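Local coordinates for putative Lipoprotein (Clostridium perfringens, PDB 5J7R), which is of unknown function but carries a sporulation and spore germination family domain and is probably a membrane-attached lipoprotein, at residues 58-63 / 81-86; 91-96 / 119-124; 109-114 / 155-160. One frame throughout, in Å; residues are numbered along the deposited sequence. Where two conformers were deposited one is given.

Contact 1. Residues 58-63 / 81-86; sequences YLIQAL and TKLLSF
Leu83 already faces helix 51-65 with its CB; CG anti to the backbone N (chi1 -180°) carries the side chain onward, and chi2 near 59° places CD1 by Ile60 CG2 and CD2 by Ile60 CB. On the helix side Ile60 holds CG2 in the corresponding place, anti to its own N, while CG1 lies beside that N; one branch meets Leu83 and the other meets Phe86. Ile60 CG2 sits 4.0 Å from Leu83 CD1, and Leu83 CD2 comes within 4.1 Å of Ile60 CB, the two side chains crossing at roughly a right angle. Ile60 CG1 comes obliquely to the CE1 side of the Phe86 ring, an apolar contact with 4.1 Å between Ile60 CG1 and Phe86 CE1.

Gln61, one residue further along, covers Leu83 from the more open side. Its chain bends and lays the amide against the leucine: Gln61 NE2 is 3.5 Å from Leu83 CD2, and Gln61 OE1 is 3.8 Å from Leu83 CB. A water lies 2.7 Å from Gln61 OE1 and 3.1 Å from Thr81 O, but it has more acceptors around it than protons, so it may bridge the two only part of the time.

The helix and the start of the strand run nearly antiparallel, at 155°, and the axes of helix 58-63 and strand 83-86 approach to 9.9 Å. Leu84 and Ser85 form a classic beta bulge, both facing Asn96 of strand 92-97. Ile95 of that same strand packs against Ile60 and Phe86, and Ile117 and Ile121 of helix 107-121 also pack on Ile60. Elsewhere on helix 51-65, Leu59 and Leu63 touch Leu29 and Tyr30 of the second subunit, so the helix lies between the three-stranded sheet of its own chain and its partner.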
loop_
_atom_site.group_PDB
_atom_site.type_symbol
_atom_site.label_atom_id
_atom_site.label_comp_id
_atom_site.label_asym_id
_atom_site.label_seq_id
_atom_site.Cartn_x
_atom_site.Cartn_y
_atom_site.Cartn_z
ATOM N N TYR A 58 -8.427 -5.534 1.023
ATOM C CA TYR A 58 -9.303 -4.388 1.159
ATOM C C TYR A 58 -10.373 -4.398 0.048
ATOM O O TYR A 58 -11.554 -4.185 0.322
ATOM C CB TYR A 58 -8.487 -3.095 1.090
ATOM C CG TYR A 58 -9.285 -1.854 1.328
ATOM C CD1 TYR A 58 -9.494 -1.381 2.620
ATOM C CD2 TYR A 58 -9.840 -1.152 0.269
ATOM C CE1 TYR A 58 -10.224 -0.235 2.857
ATOM C CE2 TYR A 58 -10.589 -0.001 0.497
ATOM C CZ TYR A 58 -10.773 0.450 1.786
ATOM O OH TYR A 58 -11.496 1.581 2.025
ATOM N N LEU A 59 -9.940 -4.653 -1.190
ATOM C CA LEU A 59 -10.844 -4.740 -2.345
ATOM C C LEU A 59 -11.916 -5.806 -2.160
ATOM O O LEU A 59 -13.093 -5.532 -2.407
ATOM C CB LEU A 59 -10.069 -4.998 -3.648
ATOM C CG LEU A 59 -9.139 -3.876 -4.123
ATOM C CD1 LEU A 59 -8.327 -4.319 -5.332
ATOM C CD2 LEU A 59 -9.939 -2.631 -4.441
ATOM N N ILE A 60 -11.531 -7.016 -1.742
ATOM C CA ILE A 60 -12.525 -8.071 -1.525
ATOM C C ILE A 60 -13.488 -7.658 -0.426
ATOM O O ILE A 60 -14.680 -7.977 -0.488
ATOM C CB ILE A 60 -11.889 -9.442 -1.162
ATOM C CG1 ILE A 60 -11.000 -9.946 -2.300
ATOM C CG2 ILE A 60 -12.959 -10.501 -0.869
ATOM C CD1 ILE A 60 -11.710 -10.142 -3.625
ATOM N N GLN A 61 -12.973 -6.942 0.573
ATOM C CA GLN A 61 -13.822 -6.528 1.700
ATOM C C GLN A 61 -14.806 -5.535 1.166
ATOM O O GLN A 61 -15.947 -5.508 1.585
ATOM C CB GLN A 61 -13.034 -5.788 2.809
ATOM C CG GLN A 61 -13.514 -6.122 4.220
ATOM C CD GLN A 61 -13.186 -7.526 4.702
ATOM O OE1 GLN A 61 -14.097 -8.276 5.039
ATOM N NE2 GLN A 61 -11.909 -7.896 4.729
ATOM N N ALA A 62 -14.326 -4.681 0.266
ATOM C CA ALA A 62 -15.165 -3.654 -0.338
ATOM C C ALA A 62 -16.279 -4.258 -1.200
ATOM O O ALA A 62 -17.389 -3.740 -1.215
ATOM C CB ALA A 62 -14.327 -2.672 -1.140
ATOM N N LEU A 63 -15.983 -5.346 -1.899
ATOM C CA LEU A 63 -16.992 -6.037 -2.721
ATOM C C LEU A 63 -18.078 -6.643 -1.834
ATOM O O LEU A 63 -19.248 -6.580 -2.167
ATOM C CB LEU A 63 -16.358 -7.138 -3.597
ATOM C CG LEU A 63 -15.416 -6.707 -4.706
ATOM C CD1 LEU A 63 -14.797 -7.916 -5.381
ATOM C CD2 LEU A 63 -16.132 -5.846 -5.737
ATOM N N THR A 81 -21.379 -12.531 4.153
ATOM C CA THR A 81 -20.125 -13.209 3.796
ATOM C C THR A 81 -18.978 -12.572 4.558
ATOM O O THR A 81 -18.968 -11.367 4.797
ATOM C CB THR A 81 -19.806 -13.106 2.281
ATOM O OG1 THR A 81 -20.889 -13.663 1.524
ATOM C CG2 THR A 81 -18.514 -13.844 1.921
ATOM N N LYS A 82 -18.009 -13.387 4.929
ATOM C CA LYS A 82 -16.871 -12.917 5.673
ATOM C C LYS A 82 -15.601 -13.389 5.021
ATOM O O LYS A 82 -15.510 -14.538 4.611
ATOM C CB LYS A 82 -16.931 -13.470 7.086
ATOM C CG LYS A 82 -18.168 -13.002 7.872
ATOM C CD LYS A 82 -18.154 -13.565 9.281
ATOM C CE LYS A 82 -19.484 -13.429 9.997
ATOM N NZ LYS A 82 -19.403 -13.823 11.431
ATOM N N LEU A 83 -14.626 -12.495 4.927
ATOM C CA LEU A 83 -13.339 -12.837 4.350
ATOM C C LEU A 83 -12.473 -13.475 5.452
ATOM O O LEU A 83 -12.080 -12.805 6.399
ATOM C CB LEU A 83 -12.671 -11.585 3.781
ATOM C CG LEU A 83 -11.306 -11.777 3.125
ATOM C CD1 LEU A 83 -11.367 -12.744 1.966
ATOM C CD2 LEU A 83 -10.799 -10.445 2.652
ATOM N N LEU A 84 -12.203 -14.771 5.336
ATOM C CA LEU A 84 -11.400 -15.479 6.331
ATOM C C LEU A 84 -9.928 -15.145 6.166
ATOM O O LEU A 84 -9.228 -14.907 7.150
ATOM C CB LEU A 84 -11.629 -16.985 6.240
ATOM C CG LEU A 84 -13.069 -17.444 6.504
ATOM C CD1 LEU A 84 -13.182 -18.941 6.269
ATOM C CD2 LEU A 84 -13.537 -17.085 7.908
ATOM N N SER A 85 -9.460 -15.136 4.925
ATOM C CA SER A 85 -8.070 -14.803 4.641
ATOM C C SER A 85 -7.878 -14.508 3.158
ATOM O O SER A 85 -8.667 -14.944 2.317
ATOM C CB SER A 85 -7.119 -15.933 5.043
ATOM O OG SER A 85 -7.336 -17.089 4.257
ATOM N N PHE A 86 -6.815 -13.771 2.861
ATOM C CA PHE A 86 -6.474 -13.422 1.505
ATOM C C PHE A 86 -4.966 -13.561 1.365
ATOM O O PHE A 86 -4.223 -12.956 2.133
ATOM C CB PHE A 86 -6.932 -12.008 1.183
ATOM C CG PHE A 86 -6.643 -11.604 -0.221
ATOM C CD1 PHE A 86 -7.491 -11.955 -1.262
ATOM C CD2 PHE A 86 -5.507 -10.894 -0.511
ATOM C CE1 PHE A 86 -7.197 -11.578 -2.572
ATOM C CE2 PHE A 86 -5.205 -10.530 -1.811
ATOM C CZ PHE A 86 -6.042 -10.868 -2.840
HETATM O O HOH W 1 -16.504 -9.475 4.990
#

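Contact 2. Residues 91-96 / 119-124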
loop_
_atom_site.group_PDB
_atom_site.type_symbol
_atom_site.label_atom_id
_atom_site.label_comp_id
_atom_site.label_asym_id
_atom_site.label_seq_id
_atom_site.Cartn_x
_atom_site.Cartn_y
_atom_site.Cartn_z
ATOM N N ASP A 91 1.118 -15.784 -8.960
ATOM C CA ASP A 91 0.174 -14.897 -9.651
ATOM C C ASP A 91 -1.291 -15.266 -9.357
ATOM O O ASP A 91 -2.203 -14.821 -10.057
ATOM C CB ASP A 91 0.425 -14.913 -11.161
ATOM C CG ASP A 91 0.200 -16.289 -11.788
ATOM O OD1 ASP A 91 0.238 -17.305 -11.062
ATOM O OD2 ASP A 91 -0.002 -16.352 -13.019
ATOM N N ILE A 92 -1.510 -16.056 -8.310
ATOM C CA ILE A 92 -2.851 -16.484 -7.938
ATOM C C ILE A 92 -3.258 -15.853 -6.622
ATOM O O ILE A 92 -2.480 -15.852 -5.665
ATOM C CB ILE A 92 -2.909 -18.023 -7.790
ATOM C CG1 ILE A 92 -2.467 -18.668 -9.096
ATOM C CG2 ILE A 92 -4.312 -18.501 -7.383
ATOM C CD1 ILE A 92 -2.321 -20.167 -9.042
ATOM N N ALA A 93 -4.484 -15.336 -6.585
ATOM C CA ALA A 93 -5.047 -14.743 -5.389
ATOM C C ALA A 93 -5.956 -15.776 -4.732
ATOM O O ALA A 93 -6.982 -16.150 -5.294
ATOM C CB ALA A 93 -5.831 -13.498 -5.738
ATOM N N ILE A 94 -5.551 -16.251 -3.555
ATOM C CA ILE A 94 -6.318 -17.238 -2.807
ATOM C C ILE A 94 -7.289 -16.457 -1.948
ATOM O O ILE A 94 -6.906 -15.879 -0.927
ATOM C CB ILE A 94 -5.435 -18.087 -1.887
ATOM C CG1 ILE A 94 -4.371 -18.791 -2.669
ATOM C CG2 ILE A 94 -6.224 -19.207 -1.253
ATOM C CD1 ILE A 94 -3.295 -19.336 -1.777
ATOM N N ILE A 95 -8.547 -16.455 -2.360
ATOM C CA ILE A 95 -9.595 -15.737 -1.658
ATOM C C ILE A 95 -10.373 -16.750 -0.847
ATOM O O ILE A 95 -11.177 -17.504 -1.386
ATOM C CB ILE A 95 -10.514 -15.006 -2.651
ATOM C CG1 ILE A 95 -9.676 -14.111 -3.566
ATOM C CG2 ILE A 95 -11.573 -14.211 -1.901
ATOM C CD1 ILE A 95 -10.444 -13.476 -4.703
ATOM N N ASN A 96 -10.146 -16.733 0.462
ATOM C CA ASN A 96 -10.782 -17.658 1.373
ATOM C C ASN A 96 -11.995 -17.025 2.038
ATOM O O ASN A 96 -11.858 -16.150 2.888
ATOM C CB ASN A 96 -9.759 -18.093 2.413
ATOM C CG ASN A 96 -10.283 -19.161 3.335
ATOM O OD1 ASN A 96 -11.235 -19.881 3.006
ATOM N ND2 ASN A 96 -9.646 -19.300 4.486
ATOM N N ALA A 119 -12.388 -9.074 -12.278
ATOM C CA ALA A 119 -12.146 -7.734 -12.795
ATOM C C ALA A 119 -11.606 -6.824 -11.694
ATOM O O ALA A 119 -10.756 -5.978 -11.951
ATOM C CB ALA A 119 -13.412 -7.151 -13.384
ATOM N N THR A 120 -12.102 -7.009 -10.476
ATOM C CA THR A 120 -11.668 -6.182 -9.353
ATOM C C THR A 120 -10.255 -6.544 -8.908
ATOM O O THR A 120 -9.398 -5.671 -8.807
ATOM C CB THR A 120 -12.625 -6.320 -8.167
ATOM O OG1 THR A 120 -13.956 -5.985 -8.590
ATOM C CG2 THR A 120 -12.204 -5.409 -7.012
ATOM N N ILE A 121 -10.024 -7.828 -8.670
ATOM C CA ILE A 121 -8.721 -8.319 -8.226
ATOM C C ILE A 121 -7.594 -8.232 -9.249
ATOM O O ILE A 121 -6.479 -7.860 -8.888
ATOM C CB ILE A 121 -8.822 -9.752 -7.660
ATOM C CG1 ILE A 121 -9.610 -9.734 -6.356
ATOM C CG2 ILE A 121 -7.447 -10.331 -7.364
ATOM C CD1 ILE A 121 -8.966 -8.918 -5.238
ATOM N N THR A 122 -7.872 -8.532 -10.517
ATOM C CA THR A 122 -6.825 -8.465 -11.551
ATOM C C THR A 122 -6.308 -7.052 -11.812
ATOM O O THR A 122 -5.434 -6.857 -12.655
ATOM C CB THR A 122 -7.245 -9.152 -12.859
ATOM O OG1 THR A 122 -8.462 -8.570 -13.342
ATOM C CG2 THR A 122 -7.437 -10.637 -12.628
ATOM N N GLN A 123 -6.860 -6.061 -11.115
ATOM C CA GLN A 123 -6.355 -4.693 -11.216
ATOM C C GLN A 123 -4.960 -4.683 -10.592
ATOM O O GLN A 123 -4.140 -3.842 -10.923
ATOM C CB GLN A 123 -7.256 -3.687 -10.487
ATOM C CG GLN A 123 -8.455 -3.204 -11.277
ATOM C CD GLN A 123 -9.407 -2.296 -10.484
ATOM O OE1 GLN A 123 -9.806 -1.229 -10.967
ATOM N NE2 GLN A 123 -9.776 -2.704 -9.283
ATOM N N ILE A 124 -4.722 -5.594 -9.650
ATOM C CA ILE A 124 -3.419 -5.717 -9.002
ATOM C C ILE A 124 -2.594 -6.486 -10.041
ATOM O O ILE A 124 -2.855 -7.667 -10.254
ATOM C CB ILE A 124 -3.534 -6.463 -7.661
ATOM C CG1 ILE A 124 -4.427 -5.667 -6.698
ATOM C CG2 ILE A 124 -2.154 -6.647 -7.047
ATOM C CD1 ILE A 124 -4.735 -6.364 -5.388
#
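Ile121, in the last turn of helix 107-121, points at strand 92-97 and spans Ala93 and Ile95 with its two branches. Its first torsion (chi1 -68°) sets CG1 beside the backbone N and leaves CG2 anti to it. The CG2 methyl of Ile121 reaches the CB of Ala93 at 3.9 Å, while Ile121 CG1 stands 4.2 Å from Ile95 CD1. Ile121 and Ile95 lie alongside one another, their chains running opposite ways. Ala93 and Ile95, two residues apart on the strand, both point toward the helix, and the closest backbone approach is the 7.9 Å between the CA atoms of Ala93 and Ile121. All three residues are buried. Ile60 of helix 51-65 and Phe86 of strand 83-89 continue the same apolar cluster.

Beyond Ile121 the chain makes a type I beta turn to Ile124. Gln123 NE2 bonds back to Thr120 O at 3.0 Å; its N-H uses a carbonyl lone pair, approaching within the plane of that carbonyl, while Thr120 O sits somewhat off the plane of the glutamine amide. NE2 is also hydrogen-bonded to Ser28 O of the second subunit. Here a helix packs on the sheet it connects: strand 92-97, helix 107-121 and the parallel strand 129-134 make a beta-alpha-beta unit.

Contact 3. Residues 109-114 / 155-160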
loop_
_atom_site.group_PDB
_atom_site.type_symbol
_atom_site.label_atom_id
_atom_site.label_comp_id
_atom_site.label_asym_id
_atom_site.label_seq_id
_atom_site.Cartn_x
_atom_site.Cartn_y
_atom_site.Cartn_z
ATOM N N LYS A 109 -26.311 -14.647 -12.722
ATOM C CA LYS A 109 -25.880 -13.923 -11.520
ATOM C C LYS A 109 -24.516 -14.449 -11.058
ATOM O O LYS A 109 -23.615 -13.662 -10.740
ATOM C CB LYS A 109 -26.923 -14.069 -10.402
ATOM C CG LYS A 109 -26.672 -13.329 -9.117
ATOM C CD LYS A 109 -26.886 -11.831 -9.258
ATOM C CE LYS A 109 -26.322 -11.078 -8.021
ATOM N NZ LYS A 109 -26.761 -9.661 -7.834
ATOM N N GLU A 110 -24.359 -15.773 -11.044
ATOM C CA GLU A 110 -23.102 -16.387 -10.622
ATOM C C GLU A 110 -21.961 -15.995 -11.556
ATOM O O GLU A 110 -20.838 -15.784 -11.102
ATOM C CB GLU A 110 -23.210 -17.913 -10.537
ATOM C CG GLU A 110 -21.925 -18.579 -10.035
ATOM C CD GLU A 110 -22.017 -20.087 -9.872
ATOM O OE1 GLU A 110 -22.835 -20.690 -10.573
ATOM O OE2 GLU A 110 -21.246 -20.672 -9.066
ATOM N N GLN A 111 -22.243 -15.892 -12.849
ATOM C CA GLN A 111 -21.201 -15.511 -13.802
ATOM C C GLN A 111 -20.759 -14.064 -13.564
ATOM O O GLN A 111 -19.584 -13.746 -13.717
ATOM C CB GLN A 111 -21.659 -15.708 -15.247
ATOM C CG GLN A 111 -20.571 -15.380 -16.259
ATOM C CD GLN A 111 -20.957 -15.684 -17.689
ATOM O OE1 GLN A 111 -21.941 -16.375 -17.954
ATOM N NE2 GLN A 111 -20.166 -15.175 -18.626
ATOM N N ALA A 112 -21.698 -13.200 -13.189
ATOM C CA ALA A 112 -21.386 -11.793 -12.918
ATOM C C ALA A 112 -20.518 -11.697 -11.667
ATOM O O ALA A 112 -19.598 -10.888 -11.603
ATOM C CB ALA A 112 -22.658 -10.982 -12.748
ATOM N N THR A 113 -20.812 -12.539 -10.680
ATOM C CA THR A 113 -20.048 -12.579 -9.443
ATOM C C THR A 113 -18.594 -12.935 -9.711
ATOM O O THR A 113 -17.690 -12.221 -9.279
ATOM C CB THR A 113 -20.641 -13.594 -8.453
ATOM O OG1 THR A 113 -21.917 -13.127 -8.010
ATOM C CG2 THR A 113 -19.732 -13.780 -7.234
ATOM N N LEU A 114 -18.367 -14.024 -10.436
ATOM C CA LEU A 114 -17.000 -14.453 -10.746
ATOM C C LEU A 114 -16.265 -13.422 -11.618
ATOM O O LEU A 114 -15.084 -13.146 -11.391
ATOM C CB LEU A 114 -16.994 -15.843 -11.389
ATOM C CG LEU A 114 -17.703 -16.947 -10.581
ATOM C CD1 LEU A 114 -17.588 -18.276 -11.317
ATOM C CD2 LEU A 114 -17.180 -17.086 -9.158
ATOM N N GLU A 155 -10.542 -15.649 -18.975
ATOM C CA GLU A 155 -10.640 -16.570 -20.123
ATOM C C GLU A 155 -11.247 -17.935 -19.789
ATOM O O GLU A 155 -11.979 -18.507 -20.590
ATOM C CB GLU A 155 -9.248 -16.820 -20.722
ATOM C CG GLU A 155 -8.529 -15.581 -21.230
ATOM C CD GLU A 155 -9.275 -14.890 -22.353
ATOM O OE1 GLU A 155 -8.857 -13.784 -22.753
ATOM O OE2 GLU A 155 -10.279 -15.453 -22.837
ATOM N N ASP A 156 -10.928 -18.446 -18.605
ATOM C CA ASP A 156 -11.408 -19.754 -18.162
ATOM C C ASP A 156 -12.882 -19.842 -17.748
ATOM O O ASP A 156 -13.394 -20.944 -17.628
ATOM C CB ASP A 156 -10.557 -20.205 -16.963
ATOM C CG ASP A 156 -9.056 -20.225 -17.265
ATOM O OD1 ASP A 156 -8.665 -20.575 -18.400
ATOM O OD2 ASP A 156 -8.267 -19.905 -16.343
ATOM N N ILE A 157 -13.564 -18.712 -17.544
ATOM C CA ILE A 157 -14.971 -18.732 -17.071
ATOM C C ILE A 157 -15.965 -19.534 -17.930
ATOM O O ILE A 157 -16.670 -20.393 -17.390
ATOM C CB ILE A 157 -15.515 -17.310 -16.762
ATOM C CG1 ILE A 157 -14.697 -16.666 -15.633
ATOM C CG2 ILE A 157 -16.985 -17.374 -16.347
ATOM C CD1 ILE A 157 -15.078 -15.234 -15.323
ATOM N N PRO A 158 -16.050 -19.252 -19.249
ATOM C CA PRO A 158 -16.987 -20.034 -20.090
ATOM C C PRO A 158 -16.747 -21.558 -20.056
ATOM O O PRO A 158 -17.705 -22.331 -20.100
ATOM C CB PRO A 158 -16.738 -19.480 -21.500
ATOM C CG PRO A 158 -16.225 -18.100 -21.281
ATOM C CD PRO A 158 -15.415 -18.161 -20.015
ATOM N N ASN A 159 -15.482 -21.966 -19.953
ATOM C CA ASN A 159 -15.102 -23.385 -19.906
ATOM C C ASN A 159 -15.456 -24.088 -18.592
ATOM O O ASN A 159 -15.456 -25.314 -18.532
ATOM C CB ASN A 159 -13.592 -23.535 -20.124
ATOM C CG ASN A 159 -13.126 -22.971 -21.454
ATOM O OD1 ASN A 159 -13.930 -22.552 -22.288
ATOM N ND2 ASN A 159 -11.812 -22.959 -21.659
ATOM N N LEU A 160 -15.739 -23.316 -17.545
ATOM C CA LEU A 160 -16.069 -23.870 -16.218
ATOM C C LEU A 160 -17.564 -24.021 -15.951
ATOM O O LEU A 160 -17.957 -24.326 -14.823
ATOM C CB LEU A 160 -15.456 -22.973 -15.128
ATOM C CG LEU A 160 -13.927 -22.855 -15.136
ATOM C CD1 LEU A 160 -13.455 -21.748 -14.199
ATOM C CD2 LEU A 160 -13.260 -24.183 -14.802
#
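Near the C-terminus the chain comes back to cover helix 107-121, and Ile157 is the residue that seats it there, against Gln111 and Leu114. Residues 155-159 coil like a helix but lack its bond pattern; Leu160 N bonds to Ile157 O at 3.1 Å and closes a tight turn. The turn presents Ile157 to the helix, where it also touches Glu115 and Ile118. Gln111, Leu114, Glu115 and Ile118 follow the spacing of neighbours on one helical face, so the isoleucine sits among four side chains.

Ile157 divides its branches between them. A chi1 of -62° puts CG1 beside the backbone N and leaves CG2 anti to it; Ile157 CG2 lies 4.1 Å from Gln111 CG, the two side chains passing at a slant. The other branch carries CD1 to the next turn of the helix, where Ile157 CD1 is 4.4 Å from Leu114 CB and 4.3 Å from the backbone carbon Leu114 C. Gln111 touches Ile157 through CG; its extended chain takes the amide onward, where NE2 is hydrogen-bonded to Glu115 OE2. Phe146, in a loop, packs against both Gln111 and Leu114. Nearby on the helix, Lys109 NZ makes a salt bridge with Asp32 OD2 of the second subunit.

The contact is van der Waals packing, with Ile157 contributing the largest share of the buried surface and Gln111 and Leu114 most of the rest. Such packing has little directional demand: it probably helps to hold the turn against the helix, alongside the backbone bond of Leu160 to Asp147, while Glu110 turns its carboxylate to the backbone N-H groups of Gly143 and Asn145.

How the contacts relate
Contacts 1 and 2 form one continuous core, with centres 11 Å apart: Ile60 CD1 meets Ile121 CD1 at 3.4 Å, and strands 83-89 and 92-97 are antiparallel neighbours in a single sheet. Helices 51-65 and 107-121 both pack on it. Contact 3 lies about 15 Å from contact 2 and 19 Å from contact 1, centre to centre, toward the N-terminal end of helix 107-121, which it shares with contact 2. In sequence contact 1 closes before the others open, whereas the segments of contacts 2 and 3 alternate. Helix 107-121 thus joins the core to the C-terminal loop, and all three regions also touch the second subunit.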